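Side-chain contacts in gigastasin (Haementeria ghilianii, PDB 5UBM), which probably inhibits serine proteases, as other leech proteins of the antistasin family do: residues 53-58 with 109-114; 58-61 with 67-70; 87-90 with 94-97; 105-110 with 116-121. All blocks are in the same frame, centred on the assembly; numbering follows the deposited sequence.

Contact 1. Residues 53-58 with 109-114; sequences GCPKER and NIWCTD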
loop_
_atom_site.group_PDB
_atom_site.type_symbol
_atom_site.label_atom_id
_atom_site.label_comp_id
_atom_site.label_asym_id
_atom_site.label_seq_id
_atom_site.Cartn_x
_atom_site.Cartn_y
_atom_site.Cartn_z
ATOM N N GLY C 53 7.583 -29.146 -19.208
ATOM C CA GLY C 53 8.471 -29.892 -20.080
ATOM C C GLY C 53 8.285 -29.613 -21.559
ATOM O O GLY C 53 7.517 -28.733 -21.947
ATOM N N CYS C 54 9.003 -30.368 -22.382
ATOM C CA CYS C 54 8.915 -30.244 -23.831
ATOM C C CYS C 54 8.605 -31.592 -24.465
ATOM O O CYS C 54 8.950 -32.636 -23.910
ATOM C CB CYS C 54 10.217 -29.686 -24.407
ATOM S SG CYS C 54 10.550 -27.973 -23.972
ATOM N N PRO C 55 7.949 -31.578 -25.634
ATOM C CA PRO C 55 7.656 -32.828 -26.341
ATOM C C PRO C 55 8.912 -33.459 -26.944
ATOM O O PRO C 55 9.863 -32.738 -27.237
ATOM C CB PRO C 55 6.684 -32.388 -27.441
ATOM C CG PRO C 55 7.018 -30.956 -27.679
ATOM C CD PRO C 55 7.404 -30.402 -26.336
ATOM N N LYS C 56 8.901 -34.780 -27.110
ATOM C CA LYS C 56 9.983 -35.517 -27.772
ATOM C C LYS C 56 11.370 -35.073 -27.313
ATOM O O LYS C 56 11.653 -35.018 -26.116
ATOM C CB LYS C 56 9.862 -35.374 -29.282
ATOM N N GLU C 57 12.225 -34.749 -28.276
ATOM C CA GLU C 57 13.533 -34.181 -27.983
ATOM C C GLU C 57 13.585 -32.731 -28.457
ATOM O O GLU C 57 14.480 -32.344 -29.209
ATOM C CB GLU C 57 14.633 -35.003 -28.637
ATOM N N ARG C 58 12.619 -31.931 -28.011
ATOM C CA ARG C 58 12.468 -30.564 -28.502
ATOM C C ARG C 58 12.905 -29.507 -27.491
ATOM O O ARG C 58 12.440 -28.367 -27.542
ATOM C CB ARG C 58 11.014 -30.312 -28.906
ATOM C CG ARG C 58 10.489 -31.274 -29.957
ATOM C CD ARG C 58 11.007 -30.926 -31.342
ATOM N NE ARG C 58 10.369 -29.724 -31.871
ATOM C CZ ARG C 58 9.203 -29.717 -32.510
ATOM N NH1 ARG C 58 8.543 -30.851 -32.705
ATOM N NH2 ARG C 58 8.695 -28.575 -32.956
ATOM N N ASN C 109 -1.189 -30.553 -23.379
ATOM C CA ASN C 109 0.146 -30.156 -23.818
ATOM C C ASN C 109 1.095 -30.024 -22.637
ATOM O O ASN C 109 1.512 -28.926 -22.273
ATOM C CB ASN C 109 0.099 -28.849 -24.615
ATOM C CG ASN C 109 -0.558 -29.018 -25.969
ATOM O OD1 ASN C 109 -0.227 -29.933 -26.721
ATOM N ND2 ASN C 109 -1.505 -28.143 -26.281
ATOM N N ILE C 110 1.421 -31.162 -22.038
ATOM C CA ILE C 110 2.363 -31.218 -20.931
ATOM C C ILE C 110 3.124 -32.536 -21.036
ATOM O O ILE C 110 2.603 -33.517 -21.567
ATOM C CB ILE C 110 1.650 -31.085 -19.559
ATOM C CG1 ILE C 110 2.646 -30.704 -18.463
ATOM C CG2 ILE C 110 0.881 -32.359 -19.208
ATOM C CD1 ILE C 110 2.005 -30.425 -17.120
ATOM N N TRP C 111 4.366 -32.556 -20.565
ATOM C CA TRP C 111 5.213 -33.729 -20.748
ATOM C C TRP C 111 5.936 -34.113 -19.463
ATOM O O TRP C 111 7.037 -33.631 -19.180
ATOM C CB TRP C 111 6.205 -33.475 -21.885
ATOM C CG TRP C 111 5.498 -33.153 -23.169
ATOM C CD1 TRP C 111 5.128 -34.033 -24.141
ATOM C CD2 TRP C 111 5.040 -31.864 -23.603
ATOM N NE1 TRP C 111 4.483 -33.373 -25.160
ATOM C CE2 TRP C 111 4.415 -32.041 -24.854
ATOM C CE3 TRP C 111 5.106 -30.578 -23.058
ATOM C CZ2 TRP C 111 3.861 -30.983 -25.569
ATOM C CZ3 TRP C 111 4.553 -29.528 -23.770
ATOM C CH2 TRP C 111 3.939 -29.738 -25.012
ATOM N N CYS C 112 5.295 -34.985 -18.689
ATOM C CA CYS C 112 5.810 -35.427 -17.400
ATOM C C CYS C 112 6.326 -36.857 -17.479
ATOM O O CYS C 112 5.678 -37.729 -18.058
ATOM C CB CYS C 112 4.726 -35.332 -16.321
ATOM S SG CYS C 112 3.998 -33.694 -16.079
ATOM N N THR C 113 7.492 -37.097 -16.892
ATOM C CA THR C 113 8.056 -38.438 -16.853
ATOM C C THR C 113 8.060 -38.953 -15.417
ATOM O O THR C 113 8.301 -38.188 -14.481
ATOM C CB THR C 113 9.482 -38.462 -17.433
ATOM O OG1 THR C 113 9.467 -37.895 -18.749
ATOM C CG2 THR C 113 10.018 -39.883 -17.505
ATOM N N ASP C 114 7.777 -40.244 -15.254
ATOM C CA ASP C 114 7.697 -40.877 -13.941
ATOM C C ASP C 114 8.955 -40.631 -13.108
ATOM O O ASP C 114 10.065 -40.662 -13.640
ATOM C CB ASP C 114 7.457 -42.381 -14.098
ATOM C CG ASP C 114 6.189 -42.689 -14.874
ATOM O OD1 ASP C 114 5.806 -41.874 -15.742
ATOM O OD2 ASP C 114 5.576 -43.747 -14.614
#
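Gly53 and Trp111 bring two irregular loops together, their CA atoms 5.1 Å apart, and from there the chain of residues 53-55 passes along one face of the indole. The contact is small, about 220 Å² in all, and Trp111 supplies about half of it. With CG anti to its own carbonyl carbon (chi1 -58°), the side chain swings out of the 109-114 loop and lays one face of the indole on Cys54 and Pro55. Pro55 N sits over the middle of the ring system, and the carbonyl carbon of Cys54 lies nearer its rim. The proline ring supplies the CH-pi contact: its CD stands 3.6 Å from the centroid of the six-membered ring, only 7° off the normal. Pro55 CB reaches the pyrrole side, 3.3 Å from Trp111 NE1. Beside the stack, Gly53 O approaches Trp111 CE3 obliquely at 3.2 Å, and Cys54 O rests 3.5 Å from Trp111 CB. On the opposite face of the indole lies the backbone of Asn109, so the ring is sandwiched between its own loop and its partner. Were Trp111 replaced by an alanine, Pro55 would probably lose its aromatic partner and a gap would open between Asn109 and the 53-55 backbone. Disulfides pin both loops, Cys54 to Cys71 and Cys112 to Cys125, while the backbone of Trp111 hydrogen-bonds to Arg52. A proline-on-tryptophan CH-pi stack thus joins the antistasin-like region to the C-terminal part of this disulfide-rich protein.

Contact 2. Residues 58-61 with 67-70; sequences RYQR and RKCL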
loop_
_atom_site.group_PDB
_atom_site.type_symbol
_atom_site.label_atom_id
_atom_site.label_comp_id
_atom_site.label_asym_id
_atom_site.label_seq_id
_atom_site.Cartn_x
_atom_site.Cartn_y
_atom_site.Cartn_z
ATOM N N ARG C 58 12.619 -31.931 -28.011
ATOM C CA ARG C 58 12.468 -30.564 -28.502
ATOM C C ARG C 58 12.905 -29.507 -27.491
ATOM O O ARG C 58 12.440 -28.367 -27.542
ATOM C CB ARG C 58 11.014 -30.312 -28.906
ATOM C CG ARG C 58 10.489 -31.274 -29.957
ATOM C CD ARG C 58 11.007 -30.926 -31.342
ATOM N NE ARG C 58 10.369 -29.724 -31.871
ATOM C CZ ARG C 58 9.203 -29.717 -32.510
ATOM N NH1 ARG C 58 8.543 -30.851 -32.705
ATOM N NH2 ARG C 58 8.695 -28.575 -32.956
ATOM N N TYR C 59 13.799 -29.881 -26.579
ATOM C CA TYR C 59 14.360 -28.930 -25.622
ATOM C C TYR C 59 15.469 -28.098 -26.257
ATOM O O TYR C 59 16.163 -28.557 -27.170
ATOM C CB TYR C 59 14.907 -29.649 -24.389
ATOM C CG TYR C 59 13.860 -30.356 -23.568
ATOM C CD1 TYR C 59 13.273 -29.734 -22.472
ATOM C CD2 TYR C 59 13.459 -31.648 -23.885
ATOM C CE1 TYR C 59 12.312 -30.378 -21.713
ATOM C CE2 TYR C 59 12.503 -32.301 -23.135
ATOM C CZ TYR C 59 11.930 -31.663 -22.050
ATOM O OH TYR C 59 10.973 -32.311 -21.302
ATOM N N GLN C 60 15.633 -26.873 -25.770
ATOM C CA GLN C 60 16.757 -26.046 -26.180
ATOM C C GLN C 60 17.967 -26.357 -25.313
ATOM O O GLN C 60 17.833 -26.963 -24.249
ATOM C CB GLN C 60 16.413 -24.561 -26.081
ATOM C CG GLN C 60 15.255 -24.125 -26.952
ATOM C CD GLN C 60 15.036 -22.627 -26.898
ATOM O OE1 GLN C 60 15.959 -21.866 -26.597
ATOM N NE2 GLN C 60 13.811 -22.194 -27.182
ATOM N N ARG C 61 19.147 -25.945 -25.767
ATOM C CA ARG C 61 20.362 -26.093 -24.971
ATOM C C ARG C 61 21.293 -24.895 -25.134
ATOM O O ARG C 61 21.333 -24.264 -26.189
ATOM C CB ARG C 61 21.084 -27.394 -25.333
ATOM C CG ARG C 61 20.372 -28.626 -24.796
ATOM C CD ARG C 61 20.939 -29.931 -25.317
ATOM N NE ARG C 61 20.014 -31.028 -25.045
ATOM C CZ ARG C 61 19.917 -31.655 -23.876
ATOM N NH1 ARG C 61 20.699 -31.302 -22.865
ATOM N NH2 ARG C 61 19.040 -32.637 -23.718
ATOM N N ARG C 67 20.562 -28.812 -20.937
ATOM C CA ARG C 67 19.138 -28.741 -21.241
ATOM C C ARG C 67 18.455 -27.585 -20.514
ATOM O O ARG C 67 18.473 -27.511 -19.283
ATOM C CB ARG C 67 18.446 -30.055 -20.879
ATOM C CG ARG C 67 17.036 -30.168 -21.432
ATOM C CD ARG C 67 16.260 -31.293 -20.772
ATOM N NE ARG C 67 15.952 -30.989 -19.378
ATOM C CZ ARG C 67 15.180 -31.743 -18.602
ATOM N NH1 ARG C 67 14.634 -32.851 -19.085
ATOM N NH2 ARG C 67 14.953 -31.389 -17.344
ATOM N N LYS C 68 17.857 -26.682 -21.284
ATOM C CA LYS C 68 17.047 -25.610 -20.719
ATOM C C LYS C 68 15.633 -26.108 -20.459
ATOM O O LYS C 68 15.248 -27.183 -20.923
ATOM C CB LYS C 68 17.007 -24.401 -21.655
ATOM C CG LYS C 68 18.360 -23.803 -21.975
ATOM C CD LYS C 68 18.223 -22.680 -22.992
ATOM C CE LYS C 68 19.582 -22.133 -23.394
ATOM N NZ LYS C 68 19.490 -21.149 -24.506
ATOM N N CYS C 69 14.856 -25.331 -19.713
ATOM C CA CYS C 69 13.438 -25.624 -19.569
ATOM C C CYS C 69 12.655 -24.708 -20.503
ATOM O O CYS C 69 11.802 -23.926 -20.075
ATOM C CB CYS C 69 12.987 -25.471 -18.118
ATOM S SG CYS C 69 13.310 -26.952 -17.122
ATOM N N LEU C 70 12.977 -24.820 -21.787
ATOM C CA LEU C 70 12.368 -24.021 -22.838
ATOM C C LEU C 70 12.413 -24.808 -24.136
ATOM O O LEU C 70 13.459 -25.344 -24.501
ATOM C CB LEU C 70 13.090 -22.685 -23.000
ATOM C CG LEU C 70 12.535 -21.734 -24.062
ATOM C CD1 LEU C 70 11.135 -21.267 -23.686
ATOM C CD2 LEU C 70 13.467 -20.545 -24.265
#
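Arg67 lies over one face of the Tyr59 ring, while the carbonyl oxygen of Lys68 comes up at the ring's edge, 3.6 Å from Tyr59 CD1. The arginine and tyrosine side chains run side by side in the same direction. Arg67 CG is anti to its backbone N (chi1 -168°), and a bend at chi3 turns the guanidinium to within 20° of the ring plane. Its CD makes a CH-pi contact 4.0 Å from the Tyr59 centroid, and CZ, farther along, makes a cation-pi contact at 4.8 Å. The guanidinium of Arg61 is covered on one face by Arg67 CB, which touches Arg61 NH1 at 3.3 Å. The two positive groups are not in contact with each other, and Arg61 NH1 is bound by Gly65 O.

Between the backbones, Gln60 N donates to Leu70 O at 2.9 Å, almost straight along the carbonyl bond, and Lys68 N donates to Gln60 O at 3.0 Å. The side chain of Gln60 lies alongside Leu70, its NE2 3.4 Å from Leu70 CD2; that amide nitrogen donates to Cys71 O and Cys74 O. The aliphatic part of Lys68 crosses Gln60, its CD 4.0 Å from Gln60 CB.

At Cys69 and Leu70 the chain turns a corner; Cys69 is tied to Cys50, and its carbonyl oxygen is hydrogen-bonded to another protein chain. Before that corner, strands 59-61 and 67-68 pair antiparallel at Arg61 and Arg67, a non-hydrogen-bonded pair, flanked by loops where Arg67 touches Asn47 and Cys50 and Lys68 touches Asp33 and Asp62.

Contact 3. Residues 87-90 with 94-97; sequences FKTD and CEAF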
loop_
_atom_site.group_PDB
_atom_site.type_symbol
_atom_site.label_atom_id
_atom_site.label_comp_id
_atom_site.label_asym_id
_atom_site.label_seq_id
_atom_site.Cartn_x
_atom_site.Cartn_y
_atom_site.Cartn_z
ATOM N N PHE C 87 0.504 -22.041 -17.477
ATOM C CA PHE C 87 0.324 -21.311 -18.726
ATOM C C PHE C 87 -0.215 -22.234 -19.815
ATOM O O PHE C 87 0.154 -23.409 -19.890
ATOM C CB PHE C 87 1.642 -20.676 -19.174
ATOM C CG PHE C 87 1.969 -19.391 -18.468
ATOM C CD1 PHE C 87 2.424 -19.398 -17.156
ATOM C CD2 PHE C 87 1.838 -18.175 -19.119
ATOM C CE1 PHE C 87 2.730 -18.216 -16.502
ATOM C CE2 PHE C 87 2.147 -16.986 -18.474
ATOM C CZ PHE C 87 2.590 -17.005 -17.163
ATOM N N LYS C 88 -1.103 -21.699 -20.645
ATOM C CA LYS C 88 -1.599 -22.440 -21.790
ATOM C C LYS C 88 -0.459 -22.672 -22.768
ATOM O O LYS C 88 0.176 -21.722 -23.224
ATOM C CB LYS C 88 -2.744 -21.692 -22.467
ATOM C CG LYS C 88 -3.320 -22.425 -23.663
ATOM C CD LYS C 88 -4.613 -21.786 -24.137
ATOM C CE LYS C 88 -5.279 -22.637 -25.202
ATOM N NZ LYS C 88 -5.464 -24.044 -24.744
ATOM N N THR C 89 -0.185 -23.934 -23.077
ATOM C CA THR C 89 0.933 -24.263 -23.953
ATOM C C THR C 89 0.466 -24.924 -25.245
ATOM O O THR C 89 -0.498 -25.689 -25.244
ATOM C CB THR C 89 1.941 -25.186 -23.246
ATOM O OG1 THR C 89 1.306 -26.425 -22.913
ATOM C CG2 THR C 89 2.445 -24.536 -21.975
ATOM N N ASP C 90 1.150 -24.627 -26.346
ATOM C CA ASP C 90 0.789 -25.209 -27.637
ATOM C C ASP C 90 1.362 -26.616 -27.800
ATOM O O ASP C 90 1.906 -27.193 -26.859
ATOM C CB ASP C 90 1.250 -24.308 -28.795
ATOM C CG ASP C 90 2.769 -24.130 -28.855
ATOM O OD1 ASP C 90 3.503 -24.760 -28.064
ATOM O OD2 ASP C 90 3.231 -23.352 -29.719
ATOM N N CYS C 94 5.414 -24.364 -26.385
ATOM C CA CYS C 94 5.541 -22.930 -26.147
ATOM C C CYS C 94 4.424 -22.426 -25.246
ATOM O O CYS C 94 3.247 -22.595 -25.559
ATOM C CB CYS C 94 5.528 -22.158 -27.468
ATOM S SG CYS C 94 6.860 -22.582 -28.611
ATOM N N GLU C 95 4.797 -21.814 -24.126
ATOM C CA GLU C 95 3.812 -21.211 -23.238
ATOM C C GLU C 95 3.377 -19.867 -23.800
ATOM O O GLU C 95 4.212 -19.079 -24.239
ATOM C CB GLU C 95 4.377 -21.035 -21.823
ATOM C CG GLU C 95 5.008 -22.288 -21.232
ATOM C CD GLU C 95 4.994 -22.297 -19.713
ATOM O OE1 GLU C 95 5.779 -21.545 -19.099
ATOM O OE2 GLU C 95 4.198 -23.062 -19.130
ATOM N N ALA C 96 2.072 -19.613 -23.791
ATOM C CA ALA C 96 1.532 -18.319 -24.214
ATOM C C ALA C 96 2.117 -17.167 -23.391
ATOM O O ALA C 96 2.582 -17.365 -22.269
ATOM C CB ALA C 96 0.013 -18.321 -24.110
ATOM N N PHE C 97 2.096 -15.967 -23.956
ATOM C CA PHE C 97 2.697 -14.818 -23.303
ATOM C C PHE C 97 1.976 -14.468 -22.011
ATOM O O PHE C 97 2.606 -14.168 -20.995
ATOM C CB PHE C 97 2.701 -13.610 -24.230
ATOM C CG PHE C 97 3.415 -12.421 -23.658
ATOM C CD1 PHE C 97 4.784 -12.279 -23.814
ATOM C CD2 PHE C 97 2.722 -11.445 -22.956
ATOM C CE1 PHE C 97 5.448 -11.183 -23.286
ATOM C CE2 PHE C 97 3.381 -10.352 -22.423
ATOM C CZ PHE C 97 4.744 -10.219 -22.591
HETATM O O HOH W 1 3.019 -23.309 -16.707
#
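Phe87 sets its CD2 3.3 Å from Ala96 O, and its CB rests against the carboxylate of Glu95. A water joins the same two residues: it accepts from Phe87 N at 2.9 Å and donates to Glu95 OE2 at 2.7 Å. The other carboxylate oxygen of Glu95 forms a salt bridge with Lys78, which also makes a cation-pi contact with Phe87. Lys88 contributes its backbone, its O receiving Ala96 N at 2.9 Å in a nearly straight bond. Thr89 pairs with Glu95, the side chains pointing the same way with Thr89 CG2 3.5 Å from Glu95 CG; its hydroxyl turns instead to Asn109 O and Arg52. At Asp90 the backbone N donates to Cys94 O at 3.0 Å. With CG set between the backbone N and carbonyl carbon (chi1 62°), the carboxylate folds back, and OD1 takes Cys94 N at 2.6 Å on its syn side, 30° out of plane. Weaker bonds reach OD1 from Lys92 N and Gly93 N. Without the Asp90 carboxylate, as with an alanine here, the amide of Cys94 is likely to lose its acceptor and the turn to move more freely. This is an antiparallel beta-hairpin of the antistasin family, its short turn gathered round an aspartate.

Contact 4. Residues 105-110 with 116-121; sequences TACVNI and YKCNPE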
loop_
_atom_site.group_PDB
_atom_site.type_symbol
_atom_site.label_atom_id
_atom_site.label_comp_id
_atom_site.label_asym_id
_atom_site.label_seq_id
_atom_site.Cartn_x
_atom_site.Cartn_y
_atom_site.Cartn_z
ATOM N N THR C 105 -7.711 -27.532 -19.587
ATOM C CA THR C 105 -6.511 -27.587 -20.416
ATOM C C THR C 105 -5.259 -27.584 -19.549
ATOM O O THR C 105 -4.142 -27.431 -20.049
ATOM C CB THR C 105 -6.452 -26.409 -21.419
ATOM O OG1 THR C 105 -6.260 -25.172 -20.718
ATOM C CG2 THR C 105 -7.737 -26.347 -22.228
ATOM N N ALA C 106 -5.462 -27.768 -18.249
ATOM C CA ALA C 106 -4.376 -27.781 -17.278
ATOM C C ALA C 106 -3.356 -28.865 -17.598
ATOM O O ALA C 106 -2.152 -28.664 -17.442
ATOM C CB ALA C 106 -4.928 -27.976 -15.879
ATOM N N CYS C 107 -3.851 -30.012 -18.049
ATOM C CA CYS C 107 -2.997 -31.144 -18.387
ATOM C C CYS C 107 -2.947 -31.380 -19.896
ATOM O O CYS C 107 -2.542 -32.447 -20.357
ATOM C CB CYS C 107 -3.480 -32.405 -17.665
ATOM S SG CYS C 107 -3.204 -32.374 -15.877
ATOM N N VAL C 108 -3.361 -30.378 -20.662
ATOM C CA VAL C 108 -3.255 -30.441 -22.113
ATOM C C VAL C 108 -1.938 -29.815 -22.561
ATOM O O VAL C 108 -1.614 -28.692 -22.165
ATOM C CB VAL C 108 -4.431 -29.727 -22.795
ATOM C CG1 VAL C 108 -4.188 -29.614 -24.289
ATOM C CG2 VAL C 108 -5.721 -30.464 -22.509
ATOM N N ASN C 109 -1.189 -30.553 -23.379
ATOM C CA ASN C 109 0.146 -30.156 -23.818
ATOM C C ASN C 109 1.095 -30.024 -22.637
ATOM O O ASN C 109 1.512 -28.926 -22.273
ATOM C CB ASN C 109 0.099 -28.849 -24.615
ATOM C CG ASN C 109 -0.558 -29.018 -25.969
ATOM O OD1 ASN C 109 -0.227 -29.933 -26.721
ATOM N ND2 ASN C 109 -1.505 -28.143 -26.281
ATOM N N ILE C 110 1.421 -31.162 -22.038
ATOM C CA ILE C 110 2.363 -31.218 -20.931
ATOM C C ILE C 110 3.124 -32.536 -21.036
ATOM O O ILE C 110 2.603 -33.517 -21.567
ATOM C CB ILE C 110 1.650 -31.085 -19.559
ATOM C CG1 ILE C 110 2.646 -30.704 -18.463
ATOM C CG2 ILE C 110 0.881 -32.359 -19.208
ATOM C CD1 ILE C 110 2.005 -30.425 -17.120
ATOM N N TYR C 116 7.085 -38.198 -11.993
ATOM C CA TYR C 116 6.333 -36.956 -12.114
ATOM C C TYR C 116 5.138 -37.160 -13.034
ATOM O O TYR C 116 5.282 -37.603 -14.175
ATOM C CB TYR C 116 7.221 -35.817 -12.626
ATOM C CG TYR C 116 8.374 -35.482 -11.704
ATOM C CD1 TYR C 116 8.221 -34.569 -10.669
ATOM C CD2 TYR C 116 9.616 -36.086 -11.868
ATOM C CE1 TYR C 116 9.274 -34.263 -9.823
ATOM C CE2 TYR C 116 10.673 -35.787 -11.029
ATOM C CZ TYR C 116 10.498 -34.876 -10.009
ATOM O OH TYR C 116 11.551 -34.578 -9.173
ATOM N N LYS C 117 3.955 -36.855 -12.517
ATOM C CA LYS C 117 2.734 -36.907 -13.305
ATOM C C LYS C 117 2.065 -35.539 -13.276
ATOM O O LYS C 117 2.223 -34.786 -12.311
ATOM C CB LYS C 117 1.798 -37.985 -12.774
ATOM N N CYS C 118 1.335 -35.206 -14.335
ATOM C CA CYS C 118 0.640 -33.928 -14.382
ATOM C C CYS C 118 -0.405 -33.832 -13.276
ATOM O O CYS C 118 -1.293 -34.675 -13.169
ATOM C CB CYS C 118 -0.024 -33.714 -15.741
ATOM S SG CYS C 118 -1.174 -32.312 -15.767
ATOM N N ASN C 119 -0.278 -32.807 -12.444
ATOM C CA ASN C 119 -1.269 -32.530 -11.417
ATOM C C ASN C 119 -2.371 -31.670 -12.004
ATOM O O ASN C 119 -2.143 -30.507 -12.337
ATOM C CB ASN C 119 -0.625 -31.835 -10.216
ATOM C CG ASN C 119 -1.584 -31.660 -9.050
ATOM O OD1 ASN C 119 -2.799 -31.791 -9.195
ATOM N ND2 ASN C 119 -1.035 -31.346 -7.884
ATOM N N PRO C 120 -3.578 -32.238 -12.127
ATOM C CA PRO C 120 -4.721 -31.541 -12.727
ATOM C C PRO C 120 -5.139 -30.292 -11.953
ATOM O O PRO C 120 -5.869 -29.467 -12.497
ATOM C CB PRO C 120 -5.832 -32.596 -12.697
ATOM C CG PRO C 120 -5.428 -33.543 -11.620
ATOM C CD PRO C 120 -3.935 -33.593 -11.674
ATOM N N GLU C 121 -4.680 -30.151 -10.714
ATOM C CA GLU C 121 -5.050 -28.994 -9.909
ATOM C C GLU C 121 -4.069 -27.830 -10.050
ATOM O O GLU C 121 -4.369 -26.715 -9.622
ATOM C CB GLU C 121 -5.176 -29.384 -8.434
ATOM C CG GLU C 121 -6.577 -29.822 -8.033
ATOM C CD GLU C 121 -6.730 -29.992 -6.533
ATOM O OE1 GLU C 121 -6.655 -31.143 -6.048
ATOM O OE2 GLU C 121 -6.924 -28.971 -5.837
#
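Cys107 and Cys118 are joined covalently, SG to SG at 2.0 Å, with a chi3 of -88°, near the value a relaxed disulfide adopts. The two halves arrive differently: Cys118 SG is anti to its backbone N (chi1 169°), whereas Cys107 SG lies beside its own.

Apolar contacts gather round the sulfurs. Ile110 packs on one half of the bridge, its CG2 3.8 Å from Cys118 CB and its CD1 3.9 Å from Cys118 SG. Pro120 meets the other half, its CA 3.6 Å from Cys107 SG. Apart from these, Ala106 CB makes a van der Waals touch on the carbonyl oxygen of Pro120 at 3.8 Å.

Hydrogen bonds shape each segment separately. Val108 N donates to Thr105 O at 3.1 Å, closing a type I turn that presents Cys107. On the partner segment, Glu121 N donates to Asn119 OD1 at 2.9 Å from above the amide plane, an Asx turn that starts at Asn119. Beyond the two segments, Asn119 ND2 is held by Glu126, and Ala106 O accepts from Arg52.

With no cross-segment hydrogen bond found, the disulfide is the one covalent tie between the 105-110 loop and the segment carrying strand 117-119, and the remaining contacts are van der Waals.

In the fold
Contacts 1 and 2 share Arg58 and are coupled by Cys54 N and Tyr59 OH, 3.0 Å apart in a probable hydrogen bond. Contacts 1 and 4 share Asn109 and Ile110, and Cys112 SG lies 3.5 Å from Cys118 N. Contact 3, formed within the chain that separates the two segments of contact 1, reaches contacts 1 and 4 at their shared Asn109, through Thr89 OG1, 2.6 Å from Asn109 O. Arg52 bonds to that same carbonyl oxygen. Contacts 2 and 4 sit farthest apart, their centres about 19 Å from each other. Contacts 2 and 3 are each touched by another protein chain, whereas none in the assembly touches contacts 1 and 4.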